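Local coordinates for uncharacterized protein AF_1796 (Archaeoglobus fulgidus, PDB 1VIM) that is of unknown function but probably binds a carbohydrate derivative and may act as an isomerase, at residues A[63-68]-A[172-177]; A[38-43]-A[92-97]. One frame throughout, in Å; residues are numbered along the deposited sequence.

Contact 1: A[63-68]-A[172-177]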
ATOM      1  N   LYS A  63      -4.387  10.151  -0.434  1.00  7.70           N
ATOM      2  CA  LYS A  63      -3.002   9.955  -0.868  1.00  7.58           C
ATOM      3  C   LYS A  63      -2.615  10.913  -1.986  1.00  7.18           C
ATOM      4  O   LYS A  63      -1.542  11.518  -1.959  1.00  8.09           O
ATOM      5  CB  LYS A  63      -2.719   8.508  -1.257  1.00  7.85           C
ATOM      6  CG  LYS A  63      -2.599   7.565  -0.084  1.00  9.00           C
ATOM      7  CD  LYS A  63      -2.337   6.134  -0.556  1.00 12.30           C
ATOM      8  CE  LYS A  63      -1.782   5.367   0.648  1.00 14.20           C
ATOM      9  NZ  LYS A  63      -1.232   4.037   0.236  1.00 17.65           N
ATOM     10  N   ALA A  64      -3.508  11.112  -2.959  1.00  7.10           N
ATOM     11  CA  ALA A  64      -3.201  12.045  -4.036  1.00  8.23           C
ATOM     12  C   ALA A  64      -2.983  13.448  -3.494  1.00  7.63           C
ATOM     13  O   ALA A  64      -2.043  14.145  -3.925  1.00  8.82           O
ATOM     14  CB  ALA A  64      -4.312  12.062  -5.055  1.00  8.95           C
ATOM     15  N   PHE A  65      -3.821  13.863  -2.541  1.00  7.76           N
ATOM     16  CA  PHE A  65      -3.685  15.171  -1.940  1.00  7.61           C
ATOM     17  C   PHE A  65      -2.407  15.260  -1.115  1.00  8.20           C
ATOM     18  O   PHE A  65      -1.660  16.272  -1.204  1.00  7.88           O
ATOM     19  CB  PHE A  65      -4.920  15.439  -1.104  1.00  8.80           C
ATOM     20  CG  PHE A  65      -4.927  16.791  -0.415  1.00  8.01           C
ATOM     21  CD1 PHE A  65      -4.709  17.960  -1.120  1.00 10.19           C
ATOM     22  CD2 PHE A  65      -5.223  16.862   0.933  1.00 10.32           C
ATOM     23  CE1 PHE A  65      -4.759  19.193  -0.471  1.00 10.26           C
ATOM     24  CE2 PHE A  65      -5.278  18.123   1.594  1.00 10.24           C
ATOM     25  CZ  PHE A  65      -5.034  19.271   0.865  1.00 10.25           C
ATOM     26  N   ALA A  66      -2.131  14.231  -0.313  1.00  7.61           N
ATOM     27  CA  ALA A  66      -0.906  14.262   0.517  1.00  7.83           C
ATOM     28  C   ALA A  66       0.350  14.388  -0.370  1.00  7.72           C
ATOM     29  O   ALA A  66       1.294  15.126  -0.061  1.00  8.05           O
ATOM     30  CB  ALA A  66      -0.811  13.024   1.401  1.00  7.99           C
ATOM     31  N   MET A  67       0.366  13.676  -1.495  1.00  7.75           N
ATOM     32  CA  MET A  67       1.512  13.729  -2.372  1.00  8.21           C
ATOM     33  C   MET A  67       1.712  15.175  -2.870  1.00  7.47           C
ATOM     34  O   MET A  67       2.815  15.695  -2.875  1.00  8.86           O
ATOM     35  CB  MET A  67       1.324  12.774  -3.545  1.00  8.96           C
ATOM     36  CG  MET A  67       2.535  12.771  -4.487  1.00 10.44           C
ATOM     37  SD  MET A  67       2.349  11.804  -5.957  1.00 12.95           S
ATOM     38  CE  MET A  67       2.513  10.113  -5.320  1.00 12.96           C
ATOM     39  N   ARG A  68       0.628  15.846  -3.259  1.00  9.31           N
ATOM     40  CA  ARG A  68       0.738  17.240  -3.689  1.00  9.60           C
ATOM     41  C   ARG A  68       1.163  18.168  -2.563  1.00  9.19           C
ATOM     42  O   ARG A  68       1.947  19.112  -2.800  1.00  9.97           O
ATOM     43  CB  ARG A  68      -0.590  17.727  -4.247  1.00 11.47           C
ATOM     44  CG  ARG A  68      -0.732  17.441  -5.671  1.00 14.20           C
ATOM     45  CD  ARG A  68       0.140  18.356  -6.617  1.00 12.42           C
ATOM     46  NE  ARG A  68      -0.257  17.933  -7.929  1.00 13.22           N
ATOM     47  CZ  ARG A  68       0.262  16.925  -8.575  1.00 13.83           C
ATOM     48  NH1 ARG A  68       1.358  16.315  -8.105  1.00 12.87           N
ATOM     49  NH2 ARG A  68      -0.289  16.534  -9.721  1.00 14.94           N
ATOM     50  N   ALA A 172      -8.019  21.938  -6.821  1.00 10.89           N
ATOM     51  CA  ALA A 172      -8.274  23.386  -6.856  1.00  9.95           C
ATOM     52  C   ALA A 172      -7.613  24.092  -5.675  1.00 10.31           C
ATOM     53  O   ALA A 172      -7.064  25.212  -5.815  1.00 12.10           O
ATOM     54  CB  ALA A 172      -9.766  23.674  -6.871  1.00 11.30           C
ATOM     55  N   LEU A 173      -7.670  23.459  -4.505  1.00  9.98           N
ATOM     56  CA  LEU A 173      -7.049  23.993  -3.312  1.00 10.55           C
ATOM     57  C   LEU A 173      -5.528  24.083  -3.514  1.00 10.86           C
ATOM     58  O   LEU A 173      -4.904  25.073  -3.112  1.00 11.14           O
ATOM     59  CB  LEU A 173      -7.425  23.116  -2.104  1.00 12.07           C
ATOM     60  CG  LEU A 173      -6.973  23.626  -0.753  1.00 13.08           C
ATOM     61  CD1 LEU A 173      -7.881  24.766  -0.358  1.00 16.91           C
ATOM     62  CD2 LEU A 173      -7.146  22.490   0.238  1.00 16.17           C
ATOM     63  N   VAL A 174      -4.934  23.065  -4.131  1.00 10.81           N
ATOM     64  CA  VAL A 174      -3.501  23.100  -4.451  1.00 11.47           C
ATOM     65  C   VAL A 174      -3.186  24.300  -5.341  1.00 11.76           C
ATOM     66  O   VAL A 174      -2.221  25.005  -5.100  1.00 10.74           O
ATOM     67  CB  VAL A 174      -3.046  21.773  -5.118  1.00 11.60           C
ATOM     68  CG1 VAL A 174      -1.685  21.929  -5.775  1.00 12.44           C
ATOM     69  CG2 VAL A 174      -2.973  20.680  -4.073  1.00 12.93           C
ATOM     70  N   ALA A 175      -3.993  24.535  -6.376  1.00 11.43           N
ATOM     71  CA  ALA A 175      -3.786  25.683  -7.253  1.00 12.20           C
ATOM     72  C   ALA A 175      -3.787  26.976  -6.433  1.00 12.30           C
ATOM     73  O   ALA A 175      -2.977  27.882  -6.676  1.00 12.78           O
ATOM     74  CB  ALA A 175      -4.863  25.705  -8.301  1.00 11.94           C
ATOM     75  N   GLU A 176      -4.711  27.085  -5.491  1.00 12.12           N
ATOM     76  CA  GLU A 176      -4.835  28.283  -4.662  1.00 13.39           C
ATOM     77  C   GLU A 176      -3.625  28.463  -3.757  1.00 13.37           C
ATOM     78  O   GLU A 176      -3.070  29.569  -3.650  1.00 14.51           O
ATOM     79  CB  GLU A 176      -6.116  28.194  -3.842  1.00 14.57           C
ATOM     80  CG  GLU A 176      -6.349  29.377  -2.914  1.00 16.31           C
ATOM     81  CD  GLU A 176      -6.594  30.690  -3.642  1.00 18.59           C
ATOM     82  OE1 GLU A 176      -6.947  30.684  -4.845  1.00 19.00           O
ATOM     83  OE2 GLU A 176      -6.434  31.741  -2.970  1.00 21.10           O
ATOM     84  N   ILE A 177      -3.188  27.383  -3.114  1.00 12.05           N
ATOM     85  CA  ILE A 177      -1.988  27.446  -2.280  1.00 12.30           C
ATOM     86  C   ILE A 177      -0.760  27.809  -3.109  1.00 13.46           C
ATOM     87  O   ILE A 177       0.075  28.608  -2.665  1.00 13.66           O
ATOM     88  CB  ILE A 177      -1.789  26.120  -1.500  1.00 11.88           C
ATOM     89  CG1 ILE A 177      -2.936  25.918  -0.496  1.00 12.88           C
ATOM     90  CG2 ILE A 177      -0.444  26.144  -0.765  1.00 13.84           C
ATOM     91  CD1 ILE A 177      -3.057  24.504   0.085  1.00 14.74           C
TER

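Contact 2: A[38-43]-A[92-97]. Unlike the reference sequence in segment 92-97: G95 (reference Ala).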
ATOM      1  N   GLY A  38     -10.532  29.290   3.110  1.00 13.62           N
ATOM      2  CA  GLY A  38      -9.493  30.037   3.798  1.00 13.81           C
ATOM      3  C   GLY A  38      -9.105  29.445   5.146  1.00 13.41           C
ATOM      4  O   GLY A  38      -7.909  29.409   5.495  1.00 14.50           O
ATOM      5  N   GLU A  39     -10.103  28.994   5.921  1.00 13.81           N
ATOM      6  CA  GLU A  39      -9.858  28.393   7.245  1.00 14.54           C
ATOM      7  C   GLU A  39      -9.069  27.089   7.100  1.00 13.66           C
ATOM      8  O   GLU A  39      -8.168  26.788   7.895  1.00 13.45           O
ATOM      9  CB  GLU A  39     -11.173  28.122   7.991  1.00 16.06           C
ATOM     10  CG  GLU A  39     -11.904  29.385   8.422  1.00 20.68           C
ATOM     11  CD  GLU A  39     -13.355  29.123   8.780  1.00 28.67           C
ATOM     12  OE1 GLU A  39     -13.778  27.939   8.792  1.00 32.15           O
ATOM     13  OE2 GLU A  39     -14.080  30.114   9.050  1.00 32.62           O
ATOM     14  N   MET A  40      -9.424  26.301   6.088  1.00 12.81           N
ATOM     15  CA  MET A  40      -8.690  25.058   5.816  1.00 12.00           C
ATOM     16  C   MET A  40      -7.233  25.332   5.451  1.00 12.65           C
ATOM     17  O   MET A  40      -6.318  24.696   5.986  1.00 12.97           O
ATOM     18  CB  MET A  40      -9.386  24.250   4.706  1.00 12.21           C
ATOM     19  CG  MET A  40      -8.639  22.983   4.311  1.00 11.44           C
ATOM     20  SD  MET A  40      -9.645  21.971   3.212  1.00 12.29           S
ATOM     21  CE  MET A  40      -8.570  20.524   3.013  1.00 11.69           C
ATOM     22  N   ILE A  41      -7.008  26.300   4.556  1.00 12.15           N
ATOM     23  CA  ILE A  41      -5.636  26.689   4.210  1.00 13.69           C
ATOM     24  C   ILE A  41      -4.867  27.154   5.444  1.00 13.36           C
ATOM     25  O   ILE A  41      -3.720  26.771   5.655  1.00 13.32           O
ATOM     26  CB  ILE A  41      -5.624  27.784   3.119  1.00 13.35           C
ATOM     27  CG1 ILE A  41      -6.104  27.166   1.810  1.00 14.29           C
ATOM     28  CG2 ILE A  41      -4.203  28.368   2.916  1.00 15.72           C
ATOM     29  CD1 ILE A  41      -6.348  28.179   0.695  1.00 16.74           C
ATOM     30  N   LYS A  42      -5.507  27.987   6.271  1.00 14.72           N
ATOM     31  CA  LYS A  42      -4.872  28.473   7.484  1.00 15.71           C
ATOM     32  C   LYS A  42      -4.424  27.332   8.418  1.00 14.74           C
ATOM     33  O   LYS A  42      -3.295  27.361   8.934  1.00 14.80           O
ATOM     34  CB  LYS A  42      -5.801  29.437   8.231  1.00 16.40           C
ATOM     35  CG  LYS A  42      -5.204  30.002   9.509  1.00 20.55           C
ATOM     36  N   LEU A  43      -5.284  26.323   8.624  1.00 14.46           N
ATOM     37  CA  LEU A  43      -4.892  25.189   9.475  1.00 13.67           C
ATOM     38  C   LEU A  43      -3.762  24.371   8.854  1.00 13.25           C
ATOM     39  O   LEU A  43      -2.835  23.936   9.553  1.00 14.22           O
ATOM     40  CB  LEU A  43      -6.071  24.271   9.811  1.00 15.50           C
ATOM     41  CG  LEU A  43      -7.160  24.779  10.754  1.00 15.71           C
ATOM     42  CD1 LEU A  43      -8.016  23.609  11.211  1.00 15.77           C
ATOM     43  CD2 LEU A  43      -6.549  25.463  11.962  1.00 16.32           C
ATOM     44  N   VAL A  92      -2.428  18.660  12.266  1.00  9.60           N
ATOM     45  CA  VAL A  92      -3.781  18.662  11.745  1.00  9.28           C
ATOM     46  C   VAL A  92      -4.007  17.375  10.971  1.00  9.60           C
ATOM     47  O   VAL A  92      -3.139  16.937  10.221  1.00  9.59           O
ATOM     48  CB  VAL A  92      -4.063  19.912  10.890  1.00 10.78           C
ATOM     49  CG1 VAL A  92      -3.192  19.960   9.666  1.00 12.96           C
ATOM     50  CG2 VAL A  92      -5.550  19.991  10.506  1.00 11.81           C
ATOM     51  N   LEU A  93      -5.168  16.789  11.172  1.00  9.13           N
ATOM     52  CA  LEU A  93      -5.611  15.615  10.431  1.00  7.96           C
ATOM     53  C   LEU A  93      -6.659  16.069   9.445  1.00  8.48           C
ATOM     54  O   LEU A  93      -7.591  16.800   9.817  1.00  9.45           O
ATOM     55  CB  LEU A  93      -6.235  14.617  11.407  1.00  8.96           C
ATOM     56  CG  LEU A  93      -6.829  13.334  10.812  1.00  7.50           C
ATOM     57  CD1 LEU A  93      -5.764  12.493  10.048  1.00 10.01           C
ATOM     58  CD2 LEU A  93      -7.445  12.517  11.923  1.00 10.11           C
ATOM     59  N   VAL A  94      -6.514  15.642   8.196  1.00  7.80           N
ATOM     60  CA  VAL A  94      -7.517  15.894   7.163  1.00  8.17           C
ATOM     61  C   VAL A  94      -8.169  14.543   6.879  1.00  8.25           C
ATOM     62  O   VAL A  94      -7.522  13.625   6.378  1.00  8.72           O
ATOM     63  CB  VAL A  94      -6.905  16.470   5.870  1.00  8.74           C
ATOM     64  CG1 VAL A  94      -8.016  16.708   4.834  1.00  9.39           C
ATOM     65  CG2 VAL A  94      -6.126  17.785   6.180  1.00 10.14           C
ATOM     66  N   GLY A  95      -9.452  14.426   7.182  1.00  8.59           N
ATOM     67  CA  GLY A  95     -10.205  13.207   6.955  1.00  8.39           C
ATOM     68  C   GLY A  95     -11.183  13.395   5.822  1.00  8.99           C
ATOM     69  O   GLY A  95     -11.937  14.369   5.786  1.00  9.82           O
ATOM     70  N   ILE A  96     -11.185  12.460   4.893  1.00  8.55           N
ATOM     71  CA  ILE A  96     -12.057  12.518   3.720  1.00  9.51           C
ATOM     72  C   ILE A  96     -13.071  11.403   3.798  1.00  9.90           C
ATOM     73  O   ILE A  96     -12.711  10.231   3.848  1.00 10.31           O
ATOM     74  CB  ILE A  96     -11.214  12.364   2.442  1.00  9.54           C
ATOM     75  CG1 ILE A  96     -10.132  13.436   2.391  1.00 12.15           C
ATOM     76  CG2 ILE A  96     -12.122  12.432   1.198  1.00 10.83           C
ATOM     77  CD1 ILE A  96      -9.233  13.310   1.193  1.00 15.81           C
ATOM     78  N   SER A  97     -14.348  11.769   3.861  1.00  9.77           N
ATOM     79  CA  SER A  97     -15.453  10.796   3.963  1.00 10.17           C
ATOM     80  C   SER A  97     -16.710  11.430   3.437  1.00 10.32           C
ATOM     81  O   SER A  97     -17.149  12.440   3.982  1.00 11.02           O
ATOM     82  CB  SER A  97     -15.661  10.406   5.426  1.00 10.61           C
ATOM     83  OG  SER A  97     -16.873   9.669   5.606  1.00 11.92           O
TER

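Contact 1: A[63-68]-A[172-177]
Two torsion choices bring helix 63-68 up to L173 and V174: F65 holds CG opposite its own backbone N (chi1 -180°), which carries the ring across to the other helix, and R68 bends at chi2 (-74°), leaving its first carbons beside V174 while the guanidinium turns elsewhere. The ring meets L173 through one methyl, with F65 CZ 3.9 Å from L173 CD2, the two side chains passing at a slant. V174 CG2 comes to the ring's edge, close to its plane, at 4.3 Å from F65 CE1. That same methyl also lies 3.8 Å from R68 CB, so one methyl touches both the ring edge and the base of the arginine. Farther out, R68 CD sits 4.1 Å from V174 CG1, and these two side chains cross at nearly a right angle. The segment axes are almost parallel, 11° apart, and approach no closer than 11.0 Å; the gap is bridged by apolar groups, with 176 Å² buried in total. The polar end of R68 is satisfied away from this interface, by H71 and by T160 of the second subunit. In this SIS-family alpha/beta fold, helix 56-71 packs nearly parallel to helix 160-181, where L170 also touches F65, while A66 rests on strand 76-78 and L173 reaches V37, M40 and I41 of helix 34-46.

Contact 2: A[38-43]-A[92-97]
The shortest polar bond within the two segments, K42 N to G38 O at 2.9 Å, belongs to the helix turn that presents M40 and L43 to V94 and V92. Across the contact the side chains meet through apolar groups. V92 places CG1 between its backbone N and carbonyl carbon (chi1 63°), and this methyl approaches the backbone of the helix, 4.0 Å from L43 O; its other methyl, CG2, stands 4.4 Å from L43 CB. One turn earlier, M40 is fully extended, and its terminal methyl CE arrives 4.3 Å from V94 CG1, although the CA atoms of M40 and V94 are 9.3 Å apart. At L43 and V92 the CA atoms are nearer, 7.0 Å apart. V120 of the adjacent strand widens the surface, touching M40, L43 and V92. Backbone bonds from V92 and V94 to strand 50-53, and from L93 to strand 118-123, fix the strand within the parallel sheet. With 135 Å² buried, the apolar pairs and the loose van der Waals approach to L43 O are consistent with dispersion and, around buried M40, V92 and V94, exclusion of water, as a helix packs on the parallel sheet of this SIS-family alpha/beta fold.

Overall arrangement
From the N terminus the four segments come in the order 38-43, 63-68, 92-97, 172-177, so the two contacts cross rather than nest. Contact 2 closes a loop that holds strand 50-53, helix 56-71 and strand 76-78, and segment 63-68 therefore leaves from within it. Contact 1 then closes a longer loop, 103 residues between its segments, that takes in the rest of the parallel sheet. The contact centres are 12 Å apart and they touch directly: L173 CD2 lies 3.7 Å from M40 CE. Together they join helices 34-46, 56-71 and 160-181 with the central strand of the SIS domain.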